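Local coordinates for alpha-L-rhamnosidase (Streptomyces avermitilis, PDB 3W5M), which hydrolyses terminal non-reducing alpha-L-rhamnose residues from rhamnosides such as naringin, rutin, hesperidin and gum arabic, at residues M507-L513 against S586-M592. Numbering follows the deposited sequence.
Sequences MVGSVRL and SVTGRVM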
ATOM      1  N   MET A 507      -5.714  -4.305  11.579  1.00 20.14           N
ATOM      2  CA  MET A 507      -4.699  -3.290  11.343  1.00 17.62           C
ATOM      3  C   MET A 507      -3.659  -3.803  10.338  1.00 17.47           C
ATOM      4  O   MET A 507      -3.672  -4.989   9.913  1.00 18.24           O
ATOM      5  CB  MET A 507      -3.994  -2.923  12.669  1.00 19.30           C
ATOM      6  CG  MET A 507      -3.312  -4.120  13.311  1.00 19.35           C
ATOM      7  SD  MET A 507      -1.862  -3.639  14.302  1.00 22.01           S
ATOM      8  CE  MET A 507      -0.617  -3.473  13.000  1.00 20.01           C
ATOM      9  N   VAL A 508      -2.764  -2.908   9.919  1.00 16.59           N
ATOM     10  CA  VAL A 508      -1.722  -3.289   8.970  1.00 16.74           C
ATOM     11  C   VAL A 508      -0.394  -2.807   9.494  1.00 15.96           C
ATOM     12  O   VAL A 508      -0.261  -1.629   9.866  1.00 16.37           O
ATOM     13  CB  VAL A 508      -1.974  -2.703   7.560  1.00 16.92           C
ATOM     14  CG1 VAL A 508      -0.881  -3.132   6.581  1.00 17.07           C
ATOM     15  CG2 VAL A 508      -3.330  -3.143   7.047  1.00 18.02           C
ATOM     16  N   GLY A 509       0.592  -3.701   9.468  1.00 16.98           N
ATOM     17  CA  GLY A 509       1.911  -3.407  10.070  1.00 18.33           C
ATOM     18  C   GLY A 509       2.494  -4.687  10.616  1.00 16.58           C
ATOM     19  O   GLY A 509       2.433  -5.742   9.966  1.00 16.64           O
ATOM     20  N   SER A 510       3.097  -4.620  11.802  1.00 18.74           N
ATOM     21  CA  SER A 510       3.670  -5.838  12.379  1.00 19.41           C
ATOM     22  C   SER A 510       3.740  -5.622  13.899  1.00 21.39           C
ATOM     23  O   SER A 510       3.463  -4.537  14.374  1.00 21.50           O
ATOM     24  CB  SER A 510       5.071  -6.139  11.780  1.00 22.65           C
ATOM     25  OG  SER A 510       5.961  -5.054  11.968  1.00 22.73           O
ATOM     26  N   VAL A 511       4.123  -6.636  14.656  1.00 21.63           N
ATOM     27  CA  VAL A 511       4.027  -6.518  16.100  1.00 22.55           C
ATOM     28  C   VAL A 511       5.379  -6.218  16.752  1.00 22.56           C
ATOM     29  O   VAL A 511       6.418  -6.332  16.128  1.00 23.92           O
ATOM     30  CB  VAL A 511       3.364  -7.771  16.723  1.00 23.04           C
ATOM     31  CG1 VAL A 511       2.144  -8.161  15.920  1.00 23.95           C
ATOM     32  CG2 VAL A 511       4.344  -8.926  16.846  1.00 26.15           C
ATOM     33  N   ARG A 512       5.340  -5.787  17.993  1.00 20.08           N
ATOM     34  CA  ARG A 512       6.494  -5.892  18.883  1.00 20.06           C
ATOM     35  C   ARG A 512       6.197  -7.048  19.813  1.00 20.75           C
ATOM     36  O   ARG A 512       5.118  -7.081  20.450  1.00 20.87           O
ATOM     37  CB  ARG A 512       6.646  -4.610  19.699  1.00 22.21           C
ATOM     38  CG  ARG A 512       7.707  -4.744  20.798  1.00 26.16           C
ATOM     39  CD  ARG A 512       8.139  -3.400  21.362  1.00 29.01           C
ATOM     40  NE  ARG A 512       7.030  -2.706  22.006  1.00 34.14           N
ATOM     41  CZ  ARG A 512       6.398  -1.664  21.474  1.00 36.30           C
ATOM     42  NH1 ARG A 512       6.766  -1.184  20.291  1.00 34.32           N
ATOM     43  NH2 ARG A 512       5.393  -1.111  22.132  1.00 37.88           N
ATOM     44  N   LEU A 513       7.145  -7.981  19.891  1.00 20.01           N
ATOM     45  CA  LEU A 513       7.071  -9.138  20.775  1.00 21.18           C
ATOM     46  C   LEU A 513       8.036  -8.885  21.921  1.00 22.48           C
ATOM     47  O   LEU A 513       9.204  -8.518  21.664  1.00 22.03           O
ATOM     48  CB  LEU A 513       7.500 -10.378  20.008  1.00 20.81           C
ATOM     49  CG  LEU A 513       7.658 -11.693  20.755  1.00 19.78           C
ATOM     50  CD1 LEU A 513       6.306 -12.201  21.293  1.00 21.25           C
ATOM     51  CD2 LEU A 513       8.349 -12.726  19.880  1.00 21.63           C
ATOM     52  N   SER A 586       2.786  -8.897  25.931  1.00 25.03           N
ATOM     53  CA  SER A 586       3.747  -9.638  25.097  1.00 26.67           C
ATOM     54  C   SER A 586       3.728  -9.231  23.616  1.00 25.53           C
ATOM     55  O   SER A 586       4.710  -9.443  22.908  1.00 26.74           O
ATOM     56  CB  SER A 586       3.478 -11.128  25.166  1.00 27.69           C
ATOM     57  OG  SER A 586       3.532 -11.544  26.528  1.00 35.51           O
ATOM     58  N   VAL A 587       2.588  -8.726  23.162  1.00 22.87           N
ATOM     59  CA  VAL A 587       2.368  -8.421  21.735  1.00 24.14           C
ATOM     60  C   VAL A 587       1.666  -7.059  21.603  1.00 22.73           C
ATOM     61  O   VAL A 587       0.617  -6.814  22.209  1.00 24.31           O
ATOM     62  CB  VAL A 587       1.559  -9.547  21.030  1.00 24.73           C
ATOM     63  CG1 VAL A 587       1.228  -9.187  19.583  1.00 26.19           C
ATOM     64  CG2 VAL A 587       2.310 -10.869  21.052  1.00 24.01           C
ATOM     65  N   THR A 588       2.243  -6.166  20.797  1.00 21.58           N
ATOM     66  CA  THR A 588       1.648  -4.843  20.556  1.00 22.61           C
ATOM     67  C   THR A 588       1.698  -4.636  19.053  1.00 22.09           C
ATOM     68  O   THR A 588       2.752  -4.812  18.470  1.00 21.82           O
ATOM     69  CB  THR A 588       2.457  -3.763  21.273  1.00 24.36           C
ATOM     70  OG1 THR A 588       2.523  -4.084  22.686  1.00 24.51           O
ATOM     71  CG2 THR A 588       1.830  -2.390  21.092  1.00 23.78           C
ATOM     72  N   GLY A 589       0.577  -4.275  18.436  1.00 20.82           N
ATOM     73  CA  GLY A 589       0.608  -3.994  17.000  1.00 18.95           C
ATOM     74  C   GLY A 589       1.206  -2.637  16.706  1.00 20.38           C
ATOM     75  O   GLY A 589       0.967  -1.660  17.442  1.00 21.26           O
ATOM     76  N   ARG A 590       1.992  -2.544  15.619  1.00 19.36           N
ATOM     77  CA  ARG A 590       2.551  -1.259  15.209  1.00 18.03           C
ATOM     78  C   ARG A 590       1.922  -0.952  13.862  1.00 18.40           C
ATOM     79  O   ARG A 590       2.213  -1.621  12.885  1.00 17.89           O
ATOM     80  CB  ARG A 590       4.073  -1.319  15.118  1.00 18.90           C
ATOM     81  CG  ARG A 590       4.705  -1.671  16.470  1.00 20.30           C
ATOM     82  CD  ARG A 590       6.222  -1.824  16.370  1.00 23.70           C
ATOM     83  NE  ARG A 590       6.564  -2.839  15.387  1.00 23.21           N
ATOM     84  CZ  ARG A 590       7.630  -2.821  14.576  1.00 24.25           C
ATOM     85  NH1 ARG A 590       8.533  -1.831  14.614  1.00 22.47           N
ATOM     86  NH2 ARG A 590       7.794  -3.830  13.715  1.00 24.55           N
ATOM     87  N   VAL A 591       1.011   0.007  13.858  1.00 17.06           N
ATOM     88  CA  VAL A 591       0.216   0.362  12.665  1.00 16.79           C
ATOM     89  C   VAL A 591       1.082   1.232  11.738  1.00 17.57           C
ATOM     90  O   VAL A 591       1.530   2.304  12.155  1.00 18.71           O
ATOM     91  CB  VAL A 591      -1.026   1.154  13.095  1.00 16.94           C
ATOM     92  CG1 VAL A 591      -1.853   1.623  11.890  1.00 17.72           C
ATOM     93  CG2 VAL A 591      -1.894   0.299  14.027  1.00 17.52           C
ATOM     94  N   MET A 592       1.297   0.766  10.500  1.00 18.08           N
ATOM     95  CA  MET A 592       2.152   1.442   9.529  1.00 18.31           C
ATOM     96  C   MET A 592       1.391   1.855   8.294  1.00 17.48           C
ATOM     97  O   MET A 592       0.635   1.057   7.772  1.00 17.92           O
ATOM     98  CB  MET A 592       3.242   0.493   9.066  1.00 20.72           C
ATOM     99  CG  MET A 592       4.238   0.199  10.156  1.00 23.70           C
ATOM    100  SD  MET A 592       5.416  -1.070   9.628  1.00 26.52           S
ATOM    101  CE  MET A 592       6.145  -1.429  11.241  1.00 23.54           C
TER
HETATM  102  O   HOH W   1       4.828  -5.996  23.119  1.00 27.30           O
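R590 reaches over the neighbouring strand to S510, where its NH2 makes a weak hydrogen bond to OG (2.8 Å, bent to 123°); its stronger partner is P563 O. M592 CE lies above the rim of one guanidinium face and reaches S510 OG at 3.7 Å. On the same face of the sheet, CG anti to the backbone N (chi1 171°) lays R512 beside T588, guanidinium face over T588 CB and NH2 3.9 Å from T588 CG2. R512 NH2 and NH1 form salt bridges with E485 and E562, which probably offset the like charge of R590, its NE 5.2 Å from R512 NH1. Beneath, 510-513 and 587-592 run antiparallel, adjacent strands in the beta-sandwich of the concanavalin-like domain. R512 and T588 pair through both backbone bonds, R512 N to T588 O being 2.8 Å, and a water joins R512 O to T588 OG1. The other face is apolar: V511 CB packs 3.8 Å from V587 CG1, while M507 SD packs on the G589 backbone, 3.7 Å from G589 CA. At G509 the chain turns a corner on glycine-only backbone angles, and M592 N still bonds V508 O almost straight (171°). Before the corner, 507-508 joins a second, two-stranded sheet with 568-570, and V508 touches P632.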